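Local coordinates for octaprenyl Pyrophosphate Synthase (Helicobacter pylori, PDB 3TC1), which probably catalyses the stepwise condensation of isopentenyl diphosphate units onto an allylic diphosphate, building the octaprenyl (C40) chain, at residues S15-E19 and K111-E115; M37-M43 and L62-E67; K58-C63 and S173-L177; F148-K152 and L230-E234; T163-E168 and G189-M194. Residue numbers count along the deposited sequence, not the author numbering.

Contact 1: residues S15-E19 and K111-E115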
# COMPACT_ATOMS: atom_id res chain seq x y z
N SER B 15 3.92 -19.54 0.88
CA SER B 15 2.92 -20.04 1.81
C SER B 15 1.98 -18.93 2.26
O SER B 15 0.77 -19.12 2.35
CB SER B 15 3.60 -20.67 3.04
OG SER B 15 4.37 -21.80 2.66
N TRP B 16 2.55 -17.76 2.54
CA TRP B 16 1.75 -16.62 2.98
C TRP B 16 0.80 -16.15 1.88
O TRP B 16 -0.32 -15.72 2.16
CB TRP B 16 2.68 -15.47 3.43
CG TRP B 16 3.35 -15.71 4.76
CD1 TRP B 16 3.29 -16.86 5.51
CD2 TRP B 16 4.15 -14.79 5.51
NE1 TRP B 16 4.01 -16.70 6.68
CE2 TRP B 16 4.55 -15.44 6.70
CE3 TRP B 16 4.57 -13.47 5.28
CZ2 TRP B 16 5.35 -14.82 7.67
CZ3 TRP B 16 5.37 -12.85 6.25
CH2 TRP B 16 5.75 -13.53 7.42
N ILE B 17 1.23 -16.24 0.63
CA ILE B 17 0.37 -15.85 -0.49
C ILE B 17 -0.78 -16.85 -0.59
O ILE B 17 -1.92 -16.46 -0.81
CB ILE B 17 1.14 -15.81 -1.84
CG1 ILE B 17 2.09 -14.62 -1.85
CG2 ILE B 17 0.16 -15.71 -3.01
CD1 ILE B 17 1.40 -13.28 -1.73
N LYS B 18 -0.47 -18.13 -0.42
CA LYS B 18 -1.51 -19.16 -0.48
C LYS B 18 -2.50 -19.00 0.68
O LYS B 18 -3.67 -19.38 0.55
CB LYS B 18 -0.89 -20.56 -0.43
CG LYS B 18 -0.26 -21.01 -1.74
CD LYS B 18 0.25 -22.44 -1.62
CE LYS B 18 0.79 -22.97 -2.95
NZ LYS B 18 1.97 -22.20 -3.43
N GLU B 19 -2.05 -18.46 1.80
CA GLU B 19 -2.92 -18.25 2.95
C GLU B 19 -3.98 -17.19 2.67
O GLU B 19 -4.99 -17.12 3.37
CB GLU B 19 -2.10 -17.86 4.18
CG GLU B 19 -1.14 -18.95 4.64
CD GLU B 19 -0.36 -18.60 5.90
OE1 GLU B 19 -0.31 -17.41 6.29
OE2 GLU B 19 0.23 -19.52 6.50
N LYS B 111 -0.46 -8.09 4.22
CA LYS B 111 -0.15 -9.43 4.70
C LYS B 111 1.12 -9.35 5.53
O LYS B 111 1.23 -9.99 6.58
CB LYS B 111 0.03 -10.40 3.53
CG LYS B 111 0.47 -11.82 3.94
CD LYS B 111 -0.52 -12.50 4.90
CE LYS B 111 -0.05 -13.91 5.27
NZ LYS B 111 -0.92 -14.59 6.28
N ALA B 112 2.08 -8.56 5.07
CA ALA B 112 3.34 -8.40 5.78
C ALA B 112 3.14 -7.75 7.15
O ALA B 112 3.73 -8.19 8.13
CB ALA B 112 4.32 -7.58 4.95
N PHE B 113 2.30 -6.72 7.21
CA PHE B 113 2.04 -6.04 8.49
C PHE B 113 1.27 -6.94 9.44
O PHE B 113 1.45 -6.88 10.66
CB PHE B 113 1.23 -4.77 8.29
CG PHE B 113 1.11 -3.92 9.54
CD1 PHE B 113 2.13 -3.03 9.89
CD2 PHE B 113 0.00 -4.03 10.37
CE1 PHE B 113 2.03 -2.26 11.06
CE2 PHE B 113 -0.11 -3.26 11.53
CZ PHE B 113 0.91 -2.38 11.87
N PHE B 114 0.39 -7.76 8.88
CA PHE B 114 -0.41 -8.66 9.69
C PHE B 114 0.54 -9.58 10.46
O PHE B 114 0.39 -9.77 11.67
CB PHE B 114 -1.34 -9.50 8.82
CG PHE B 114 -2.14 -10.51 9.60
CD1 PHE B 114 -3.24 -10.12 10.35
CD2 PHE B 114 -1.76 -11.85 9.61
CE1 PHE B 114 -3.95 -11.05 11.12
CE2 PHE B 114 -2.46 -12.79 10.38
CZ PHE B 114 -3.56 -12.39 11.13
N GLU B 115 1.51 -10.14 9.75
CA GLU B 115 2.48 -11.03 10.37
C GLU B 115 3.41 -10.24 11.30
O GLU B 115 3.83 -10.73 12.35
CB GLU B 115 3.29 -11.75 9.30
CG GLU B 115 2.47 -12.66 8.39
CD GLU B 115 1.68 -13.71 9.16
OE1 GLU B 115 2.13 -14.13 10.24
OE2 GLU B 115 0.61 -14.14 8.66
O HOH W 1 0.07 -16.88 9.33
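Residues 15-19 lie at the C-terminal end of helix 3-18, with Glu19 N bonded to Ser15 O at 2.9 Å; residues 111-115 lie near the C-terminal end of helix 92-116. The backbones come closest at Trp16 and Lys111, whose CA atoms are 7.6 Å apart, so side chains must bridge the gap. Trp16 and Lys111 both reach across, Trp16 as a flat plate. Glu115 CG sits over the six-membered ring, 3.5 Å from its centroid and 9° off the normal, a clear CH-pi contact. Lys111 NZ stands over the five-membered ring as a cation-pi partner, 5.0 Å from the centroid and 23° off the normal, while Lys111 CE packs 3.6 Å from Trp16 CB. The same ammonium donates to Glu19 OE1 at 2.9 Å across the contact and to Glu115 OE2 at 2.9 Å within its own helix, making Glu19, Lys111 and Glu115 a salt-bridge network. A water donates to both Glu19 OE1 (3.1 Å) and Glu115 OE2 (2.9 Å). Nearby, Phe113 stacks on Phe113 of the second subunit, so this helix also belongs to the dimer interface. Glu19 OE1 and Glu115 OE2, 4.1 Å apart, would repel each other; the shared lysine and water offset this, helped by Lys118, which pairs with Glu115 OE1, and the indole gives the buried aliphatic stems a nonpolar floor.

Contact 2: residues M37-M43 and L62-E67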
# COMPACT_ATOMS: atom_id res chain seq x y z
N MET B 37 17.25 -10.94 -2.83
CA MET B 37 17.01 -11.00 -1.39
C MET B 37 18.21 -10.47 -0.62
O MET B 37 18.66 -11.06 0.36
CB MET B 37 16.68 -12.42 -0.95
CG MET B 37 15.24 -12.81 -1.24
SD MET B 37 14.77 -14.37 -0.48
CE MET B 37 15.43 -15.49 -1.65
N LEU B 38 18.72 -9.33 -1.08
CA LEU B 38 19.86 -8.69 -0.44
C LEU B 38 19.59 -8.43 1.04
O LEU B 38 20.46 -8.64 1.89
CB LEU B 38 20.16 -7.36 -1.15
CG LEU B 38 21.16 -6.45 -0.44
CD1 LEU B 38 22.46 -7.20 -0.20
CD2 LEU B 38 21.39 -5.21 -1.27
N ARG B 39 18.38 -7.98 1.34
CA ARG B 39 18.03 -7.67 2.72
C ARG B 39 18.02 -8.89 3.62
O ARG B 39 18.46 -8.79 4.75
CB ARG B 39 16.72 -6.86 2.77
CG ARG B 39 16.92 -5.49 2.09
CD ARG B 39 15.64 -4.77 1.71
NE ARG B 39 15.92 -3.58 0.90
CZ ARG B 39 16.32 -3.59 -0.37
NH1 ARG B 39 16.55 -2.45 -1.00
NH2 ARG B 39 16.45 -4.74 -1.02
N SER B 40 17.57 -10.04 3.12
CA SER B 40 17.58 -11.26 3.93
C SER B 40 19.03 -11.70 4.19
O SER B 40 19.35 -12.17 5.29
CB SER B 40 16.82 -12.38 3.22
OG SER B 40 15.43 -12.12 3.21
N LYS B 41 19.89 -11.56 3.19
CA LYS B 41 21.29 -11.96 3.34
C LYS B 41 21.96 -11.14 4.44
O LYS B 41 22.71 -11.67 5.25
CB LYS B 41 22.05 -11.76 2.02
CG LYS B 41 21.63 -12.68 0.88
CD LYS B 41 22.38 -12.32 -0.39
CE LYS B 41 22.06 -13.25 -1.54
NZ LYS B 41 22.86 -12.90 -2.76
N LEU B 42 21.67 -9.85 4.45
CA LEU B 42 22.22 -8.96 5.47
C LEU B 42 21.72 -9.33 6.86
O LEU B 42 22.50 -9.40 7.81
CB LEU B 42 21.84 -7.52 5.15
CG LEU B 42 22.58 -6.90 3.97
CD1 LEU B 42 22.01 -5.54 3.64
CD2 LEU B 42 24.06 -6.79 4.33
N MET B 43 20.41 -9.56 6.96
CA MET B 43 19.79 -9.92 8.23
C MET B 43 20.18 -11.31 8.72
O MET B 43 20.46 -11.49 9.90
CB MET B 43 18.26 -9.84 8.10
CG MET B 43 17.74 -8.45 7.78
SD MET B 43 16.04 -8.50 7.19
CE MET B 43 15.17 -8.53 8.74
N LEU B 62 10.73 -12.75 10.00
CA LEU B 62 11.09 -11.34 9.90
C LEU B 62 11.65 -11.03 8.52
O LEU B 62 11.35 -9.98 7.94
CB LEU B 62 12.12 -10.97 10.97
CG LEU B 62 12.50 -9.48 11.02
CD1 LEU B 62 11.26 -8.65 11.31
CD2 LEU B 62 13.54 -9.24 12.12
N CYS B 63 12.50 -11.92 8.01
CA CYS B 63 13.09 -11.74 6.69
C CYS B 63 11.99 -11.79 5.63
O CYS B 63 12.04 -11.07 4.63
CB CYS B 63 14.12 -12.85 6.40
SG CYS B 63 15.65 -12.74 7.37
N THR B 64 11.00 -12.64 5.85
CA THR B 64 9.90 -12.77 4.91
C THR B 64 9.12 -11.46 4.86
O THR B 64 8.77 -10.98 3.78
CB THR B 64 8.97 -13.93 5.32
OG1 THR B 64 9.73 -15.15 5.37
CG2 THR B 64 7.84 -14.10 4.31
N ILE B 65 8.86 -10.88 6.02
CA ILE B 65 8.15 -9.61 6.13
C ILE B 65 8.93 -8.53 5.38
O ILE B 65 8.35 -7.76 4.60
CB ILE B 65 8.01 -9.19 7.62
CG1 ILE B 65 7.00 -10.10 8.32
CG2 ILE B 65 7.60 -7.72 7.73
CD1 ILE B 65 6.99 -9.93 9.84
N VAL B 66 10.23 -8.47 5.60
CA VAL B 66 11.06 -7.48 4.93
C VAL B 66 11.08 -7.64 3.40
O VAL B 66 11.00 -6.65 2.67
CB VAL B 66 12.51 -7.51 5.47
CG1 VAL B 66 13.44 -6.71 4.56
CG2 VAL B 66 12.54 -6.92 6.89
N GLU B 67 11.18 -8.87 2.92
CA GLU B 67 11.20 -9.10 1.47
C GLU B 67 9.84 -8.77 0.83
O GLU B 67 9.78 -8.29 -0.30
CB GLU B 67 11.58 -10.55 1.15
CG GLU B 67 13.00 -10.96 1.58
CD GLU B 67 14.11 -10.11 0.95
OE1 GLU B 67 13.83 -9.34 0.00
OE2 GLU B 67 15.27 -10.22 1.40
O HOH W 2 16.12 -7.56 -0.52
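Glu67 is the polar centre of this roughly antiparallel helix pair, whose short axes come within 9.2 Å at 151°. Its carboxylate turns to the start of helix 38-44, where OE2 accepts from Ser40 N (2.9 Å) and from Ser40 OG (2.6 Å). The Ser40 amide lies in the first turn, where no preceding helical carbonyl serves it, so the acid fills the vacancy. OE2 also lies 3.4 Å from CA of Met37, the N-cap residue. Through the other oxygen the acid reaches further: a water donates to Glu67 OE1 (2.9 Å) and accepts from Arg39 N (3.0 Å) and Arg39 NH2 (2.9 Å). One turn later the chemistry becomes apolar. Met43 sends its CE between Leu62 and Val66, 3.6 Å from Leu62 CG and 3.6 Å from Val66 CG2, while Met43 CB lies 4.0 Å from Cys63 SG. Cys63 marks the tightest backbone approach, its CA 5.3 Å from that of Ser40, with Cys63 CB 3.5 Å from Ser40 OG. Ile9 of helix 3-18 touches both Ser40 and Cys63, and Phe166 of helix 152-177 touches Arg39 and Val66. The contact joins helix 38-44 to helix 53-80 in the all-alpha isoprenoid synthase fold, and residues 37-43 probably match the region of related prenyl synthases that borders the isopentenyl diphosphate site.

Contact 3: residues K58-C63 and S173-L177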
# COMPACT_ATOMS: atom_id res chain seq x y z
N LYS B 58 11.33 -17.44 13.81
CA LYS B 58 10.89 -16.06 13.96
C LYS B 58 11.74 -15.16 13.08
O LYS B 58 11.25 -14.20 12.49
CB LYS B 58 11.03 -15.59 15.41
CG LYS B 58 9.96 -16.06 16.39
CD LYS B 58 10.16 -15.33 17.72
CE LYS B 58 9.02 -15.57 18.71
NZ LYS B 58 9.15 -16.85 19.45
N ALA B 59 13.04 -15.45 13.02
CA ALA B 59 13.97 -14.67 12.22
C ALA B 59 13.64 -14.82 10.73
O ALA B 59 13.69 -13.85 9.98
CB ALA B 59 15.39 -15.11 12.50
N LEU B 60 13.32 -16.03 10.31
CA LEU B 60 12.97 -16.26 8.92
C LEU B 60 11.67 -15.52 8.62
O LEU B 60 11.49 -14.99 7.52
CB LEU B 60 12.82 -17.76 8.65
CG LEU B 60 14.12 -18.54 8.88
CD1 LEU B 60 13.88 -20.03 8.66
CD2 LEU B 60 15.20 -18.03 7.93
N ASN B 61 10.77 -15.47 9.60
CA ASN B 61 9.51 -14.76 9.42
C ASN B 61 9.78 -13.28 9.23
O ASN B 61 9.14 -12.62 8.42
CB ASN B 61 8.58 -14.94 10.63
CG ASN B 61 7.90 -16.29 10.64
OD1 ASN B 61 7.93 -17.02 9.66
ND2 ASN B 61 7.26 -16.62 11.76
N LEU B 62 10.73 -12.75 10.00
CA LEU B 62 11.09 -11.34 9.90
C LEU B 62 11.65 -11.03 8.52
O LEU B 62 11.35 -9.98 7.94
CB LEU B 62 12.12 -10.97 10.97
CG LEU B 62 12.50 -9.48 11.02
CD1 LEU B 62 11.26 -8.65 11.31
CD2 LEU B 62 13.54 -9.24 12.12
N CYS B 63 12.50 -11.92 8.01
CA CYS B 63 13.09 -11.74 6.69
C CYS B 63 11.99 -11.79 5.63
O CYS B 63 12.04 -11.07 4.63
CB CYS B 63 14.12 -12.85 6.40
SG CYS B 63 15.65 -12.74 7.37
N SER B 173 15.95 -4.31 13.37
CA SER B 173 14.89 -5.22 13.78
C SER B 173 15.41 -6.64 14.04
O SER B 173 14.96 -7.30 14.98
CB SER B 173 13.79 -5.27 12.72
OG SER B 173 13.14 -4.01 12.63
N MET B 174 16.35 -7.11 13.23
CA MET B 174 16.88 -8.46 13.44
C MET B 174 17.74 -8.47 14.70
O MET B 174 17.71 -9.44 15.47
CB MET B 174 17.71 -8.91 12.23
CG MET B 174 18.24 -10.34 12.35
SD MET B 174 16.94 -11.60 12.49
CE MET B 174 16.57 -11.86 10.79
N ALA B 175 18.48 -7.40 14.92
CA ALA B 175 19.32 -7.29 16.10
C ALA B 175 18.44 -7.34 17.35
O ALA B 175 18.78 -8.01 18.33
CB ALA B 175 20.11 -5.98 16.06
N ILE B 176 17.31 -6.63 17.31
CA ILE B 176 16.37 -6.60 18.42
C ILE B 176 15.86 -8.02 18.68
O ILE B 176 15.88 -8.50 19.81
CB ILE B 176 15.16 -5.68 18.10
CG1 ILE B 176 15.60 -4.22 18.04
CG2 ILE B 176 14.06 -5.87 19.15
CD1 ILE B 176 14.52 -3.25 17.56
N LEU B 177 15.40 -8.68 17.62
CA LEU B 177 14.88 -10.03 17.70
C LEU B 177 15.90 -11.00 18.29
O LEU B 177 15.56 -11.85 19.12
CB LEU B 177 14.46 -10.53 16.31
CG LEU B 177 13.86 -11.94 16.24
CD1 LEU B 177 12.50 -11.93 16.93
CD2 LEU B 177 13.72 -12.38 14.79
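Helices 53-80 and 152-177 run nearly antiparallel here, at 165° with short axes 10.5 Å apart, a spacing filled by long side chains from both sides. Leu62 is the main bump from residues 58-63: its CD2 settles against the backbone of the partner helix, 3.7 Å from Ser173 C and 3.7 Å from Met174 CA, with Leu177 CD2 4.1 Å away. In return Leu177 pushes CD2 into the shallow place left by the small Ala59, 3.5 Å from Ala59 CA and 3.8 Å from Lys58 C. This interlocking joins two long helices of the all-alpha isoprenoid synthase bundle at a level where helices 38-44 and 121-144 also pack against Leu62. Met174 leaves its helix sideways, and chi1 t with chi2 p brings its thioether up against Ala59 and Cys63: Met174 SD lies 3.8 Å from Ala59 CB, while Met174 CE comes 3.6 Å from both Ala59 O and Cys63 SG. Lys58 skirts the edge, its CD 4.2 Å from Leu177 CD1, before its end leads away.

Contact 4: residues F148-K152 and L230-E234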
# COMPACT_ATOMS: atom_id res chain seq x y z
N PHE B 148 15.07 19.43 -13.53
CA PHE B 148 16.47 19.20 -13.18
C PHE B 148 16.71 19.72 -11.76
O PHE B 148 16.26 20.82 -11.42
CB PHE B 148 17.39 19.93 -14.15
CG PHE B 148 18.85 19.76 -13.84
CD1 PHE B 148 19.55 18.63 -14.27
CD2 PHE B 148 19.53 20.71 -13.08
CE1 PHE B 148 20.89 18.46 -13.95
CE2 PHE B 148 20.87 20.55 -12.75
CZ PHE B 148 21.55 19.42 -13.18
N ASN B 149 17.41 18.93 -10.95
CA ASN B 149 17.71 19.33 -9.58
C ASN B 149 19.20 19.44 -9.31
O ASN B 149 19.96 18.51 -9.58
CB ASN B 149 17.12 18.32 -8.58
CG ASN B 149 17.63 18.55 -7.18
OD1 ASN B 149 17.55 19.66 -6.65
ND2 ASN B 149 18.17 17.50 -6.56
N SER B 150 19.63 20.57 -8.75
CA SER B 150 21.04 20.77 -8.44
C SER B 150 21.29 20.80 -6.93
O SER B 150 22.42 20.96 -6.49
CB SER B 150 21.54 22.08 -9.06
OG SER B 150 20.98 23.19 -8.38
N ASP B 151 20.22 20.65 -6.15
CA ASP B 151 20.34 20.66 -4.69
C ASP B 151 20.66 19.25 -4.21
O ASP B 151 19.79 18.38 -4.16
CB ASP B 151 19.02 21.12 -4.05
CG ASP B 151 19.14 21.32 -2.54
OD1 ASP B 151 20.04 20.72 -1.91
OD2 ASP B 151 18.31 22.07 -1.97
N LYS B 152 21.93 19.03 -3.85
CA LYS B 152 22.35 17.71 -3.39
C LYS B 152 21.65 17.26 -2.11
O LYS B 152 21.49 16.07 -1.89
CB LYS B 152 23.87 17.67 -3.18
CG LYS B 152 24.66 17.53 -4.46
CD LYS B 152 26.13 17.22 -4.20
CE LYS B 152 26.85 18.38 -3.54
NZ LYS B 152 28.33 18.15 -3.49
N LEU B 230 24.82 15.38 -10.33
CA LEU B 230 24.97 16.49 -9.39
C LEU B 230 26.44 16.93 -9.34
O LEU B 230 26.74 18.12 -9.42
CB LEU B 230 24.50 16.05 -8.00
CG LEU B 230 22.98 15.85 -7.92
CD1 LEU B 230 22.61 14.98 -6.73
CD2 LEU B 230 22.32 17.23 -7.84
N LEU B 231 27.34 15.97 -9.19
CA LEU B 231 28.77 16.28 -9.12
C LEU B 231 29.26 16.86 -10.45
O LEU B 231 30.08 17.78 -10.46
CB LEU B 231 29.56 15.01 -8.77
CG LEU B 231 29.30 14.42 -7.38
CD1 LEU B 231 30.11 13.15 -7.19
CD2 LEU B 231 29.65 15.45 -6.31
N LEU B 232 28.75 16.34 -11.56
CA LEU B 232 29.14 16.84 -12.88
C LEU B 232 28.69 18.29 -13.04
O LEU B 232 29.46 19.15 -13.44
CB LEU B 232 28.50 16.00 -13.99
CG LEU B 232 28.80 16.52 -15.41
CD1 LEU B 232 30.31 16.46 -15.68
CD2 LEU B 232 28.04 15.70 -16.44
N TYR B 233 27.42 18.55 -12.71
CA TYR B 233 26.85 19.88 -12.83
C TYR B 233 27.67 20.96 -12.11
O TYR B 233 27.79 22.08 -12.58
CB TYR B 233 25.42 19.89 -12.26
CG TYR B 233 24.74 21.23 -12.40
CD1 TYR B 233 24.23 21.65 -13.63
CD2 TYR B 233 24.64 22.10 -11.31
CE1 TYR B 233 23.64 22.90 -13.77
CE2 TYR B 233 24.06 23.35 -11.44
CZ TYR B 233 23.56 23.74 -12.68
OH TYR B 233 22.96 24.97 -12.81
N GLU B 234 28.21 20.60 -10.95
CA GLU B 234 29.02 21.52 -10.15
C GLU B 234 30.37 21.87 -10.80
O GLU B 234 31.01 22.85 -10.41
CB GLU B 234 29.27 20.91 -8.77
CG GLU B 234 28.07 20.98 -7.83
CD GLU B 234 28.13 19.95 -6.71
OE1 GLU B 234 29.24 19.67 -6.21
OE2 GLU B 234 27.06 19.44 -6.33
O HOH W 3 24.76 20.57 -7.88
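Here the end of the loop after helix 121-144, with Lys152 at the start of helix 152-177, packs against helix 227-233. Phe148 and Tyr233 both adopt chi1 t, which sends their rings into the interface; the rings meet obliquely, centroids 5.0 Å apart and planes at 52°, with Phe148 CZ 3.5 Å from Tyr233 CD1. Ser150 CB also touches that tyrosine, 3.7 Å from Tyr233 CE2. Leu230, chi1 m and chi2 t, presses CD2 into the bend of the loop, 3.2 Å from Asn149 O and 3.8 Å from Ser150 CA. The bend is an Asx turn: in its t rotamer Asn149 accepts from Asp151 N through OD1 (2.9 Å), and its ND2 donates to Asp151 O (3.0 Å). Asp151 in turn N-caps helix 152-177, its OD1 bonded to Gln153 N. Lys152, chi1 m, lays its CG 3.8 Å from Leu230 CB; a bend at chi3 (m) then directs CE and NZ, the latter in a salt bridge with Glu234 OE1 at 3.2 Å. A water donates to Ser150 O (2.7 Å) and Glu234 OE2 (3.0 Å). Charge and water tie the outer edge, while beneath them Leu230 covers Asn149 O, a buried carbonyl without a polar partner.

Contact 5: residues T163-E168 and G189-M194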
# COMPACT_ATOMS: atom_id res chain seq x y z
N THR B 163 15.86 4.25 0.28
CA THR B 163 16.72 3.08 0.38
C THR B 163 17.44 2.80 1.69
O THR B 163 17.34 1.72 2.24
CB THR B 163 17.80 3.09 -0.74
OG1 THR B 163 17.18 3.13 -2.02
CG2 THR B 163 18.69 1.86 -0.65
N ALA B 164 18.20 3.78 2.17
CA ALA B 164 19.01 3.60 3.37
C ALA B 164 18.29 3.23 4.66
O ALA B 164 18.64 2.24 5.30
CB ALA B 164 19.87 4.83 3.59
N HIS B 165 17.29 4.02 5.05
CA HIS B 165 16.56 3.76 6.29
C HIS B 165 15.85 2.42 6.39
O HIS B 165 15.72 1.87 7.48
CB HIS B 165 15.56 4.89 6.54
CG HIS B 165 16.21 6.16 7.00
ND1 HIS B 165 16.92 6.25 8.18
CD2 HIS B 165 16.27 7.39 6.43
CE1 HIS B 165 17.39 7.48 8.31
NE2 HIS B 165 17.01 8.19 7.26
N PHE B 166 15.39 1.88 5.26
CA PHE B 166 14.73 0.59 5.28
C PHE B 166 15.74 -0.51 5.63
O PHE B 166 15.45 -1.40 6.44
CB PHE B 166 14.06 0.33 3.93
CG PHE B 166 13.36 -0.99 3.83
CD1 PHE B 166 12.70 -1.54 4.93
CD2 PHE B 166 13.32 -1.68 2.62
CE1 PHE B 166 12.01 -2.75 4.82
CE2 PHE B 166 12.63 -2.88 2.50
CZ PHE B 166 11.98 -3.42 3.60
N ILE B 167 16.92 -0.46 5.02
CA ILE B 167 17.94 -1.46 5.32
C ILE B 167 18.35 -1.28 6.79
O ILE B 167 18.52 -2.25 7.53
CB ILE B 167 19.17 -1.31 4.39
CG1 ILE B 167 18.75 -1.60 2.95
CG2 ILE B 167 20.28 -2.28 4.81
CD1 ILE B 167 19.84 -1.36 1.91
N GLU B 168 18.50 -0.03 7.20
CA GLU B 168 18.85 0.28 8.58
C GLU B 168 17.81 -0.35 9.51
O GLU B 168 18.16 -1.02 10.49
CB GLU B 168 18.86 1.79 8.81
CG GLU B 168 18.95 2.19 10.27
CD GLU B 168 18.79 3.68 10.49
OE1 GLU B 168 17.88 4.28 9.89
OE2 GLU B 168 19.58 4.26 11.26
N GLY B 189 23.64 -0.84 8.95
CA GLY B 189 22.61 -0.85 7.93
C GLY B 189 22.43 0.47 7.19
O GLY B 189 22.30 0.49 5.97
N LEU B 190 22.43 1.58 7.93
CA LEU B 190 22.25 2.90 7.32
C LEU B 190 23.38 3.25 6.35
O LEU B 190 23.14 3.69 5.23
CB LEU B 190 22.17 3.98 8.41
CG LEU B 190 21.92 5.40 7.90
CD1 LEU B 190 20.51 5.49 7.32
CD2 LEU B 190 22.10 6.40 9.05
N ASN B 191 24.62 3.06 6.79
CA ASN B 191 25.75 3.37 5.94
C ASN B 191 25.87 2.41 4.76
O ASN B 191 26.20 2.82 3.66
CB ASN B 191 27.04 3.39 6.77
CG ASN B 191 27.09 4.58 7.72
OD1 ASN B 191 26.79 4.46 8.91
ND2 ASN B 191 27.46 5.73 7.19
N PHE B 192 25.58 1.12 4.98
CA PHE B 192 25.63 0.15 3.89
C PHE B 192 24.59 0.55 2.85
O PHE B 192 24.83 0.45 1.65
CB PHE B 192 25.31 -1.26 4.39
CG PHE B 192 25.23 -2.29 3.29
CD1 PHE B 192 26.35 -3.01 2.89
CD2 PHE B 192 24.03 -2.50 2.61
CE1 PHE B 192 26.29 -3.92 1.83
CE2 PHE B 192 23.96 -3.41 1.55
CZ PHE B 192 25.09 -4.11 1.16
N GLY B 193 23.42 0.98 3.33
CA GLY B 193 22.35 1.38 2.44
C GLY B 193 22.69 2.61 1.61
O GLY B 193 22.33 2.69 0.44
N MET B 194 23.40 3.55 2.22
CA MET B 194 23.81 4.76 1.51
C MET B 194 24.80 4.37 0.41
O MET B 194 24.66 4.79 -0.74
CB MET B 194 24.48 5.76 2.48
CG MET B 194 23.52 6.38 3.50
SD MET B 194 22.15 7.31 2.76
CE MET B 194 22.94 8.88 2.42
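A GxxxG motif, Gly189 and Gly193, lets helix 182-205 lie almost against helix 152-177: the short axes approach to 7.2 Å at 144°. The CA atoms are only 4.1 Å apart between Ala164 and Gly193, and 4.0 Å between Glu168 and Gly189. There is no room for more: an ideal CB on Gly189 would fall 2.9 Å from Glu168 CA, and one on Gly193 2.9 Å from Ala164 CA. Ala164 enters the groove so opened, its CB 3.8 Å from Leu190 O and 3.5 Å from Met194 SD. Ile167 fills the groove on the flank of the glycines, with CD1 3.8 Å from Gly193 CA and CG2 3.6 Å from Gly189 O. In the isoprenoid synthase fold this helix pair probably helps frame the central cavity, consistent with the Thr163 side chain lying about 9 Å from a bound magnesium ion; Thr163 OG1 itself hydrogen-bonds to Gln197. On the other flank Leu190 CD1 packs over the face of the His165 ring, 4.1 Å from its centroid, a CH-pi contact. His165 ND1 donates to Glu168 OE1 at 2.8 Å within its own helix, and Glu168 continues along Leu190, with Glu168 CB 3.7 Å from Leu190 N and Glu168 OE2 3.9 Å from Leu190 CB.

Overall arrangement
From the N terminus, contact 1 opens on helix 3-18 and closes a long loop at helix 92-116. Contact 2 lies wholly within that loop, bringing helix 38-44 back to helix 53-80. Contact 3 starts on the same helix, sharing Leu62 and Cys63, and crosses contact 1 to reach helix 152-177. Contact 4 opens before that closure, so it crosses contact 3; its loop, ending at 230-234, encloses contact 5, the close pairing of helices 152-177 and 182-205, which also crosses contact 3. Leu42 of contact 2 packs on Phe192 and Ile167 of contact 5. Contact 4 stands apart, its centre about 42 Å from that of contact 1, across the chain's centre.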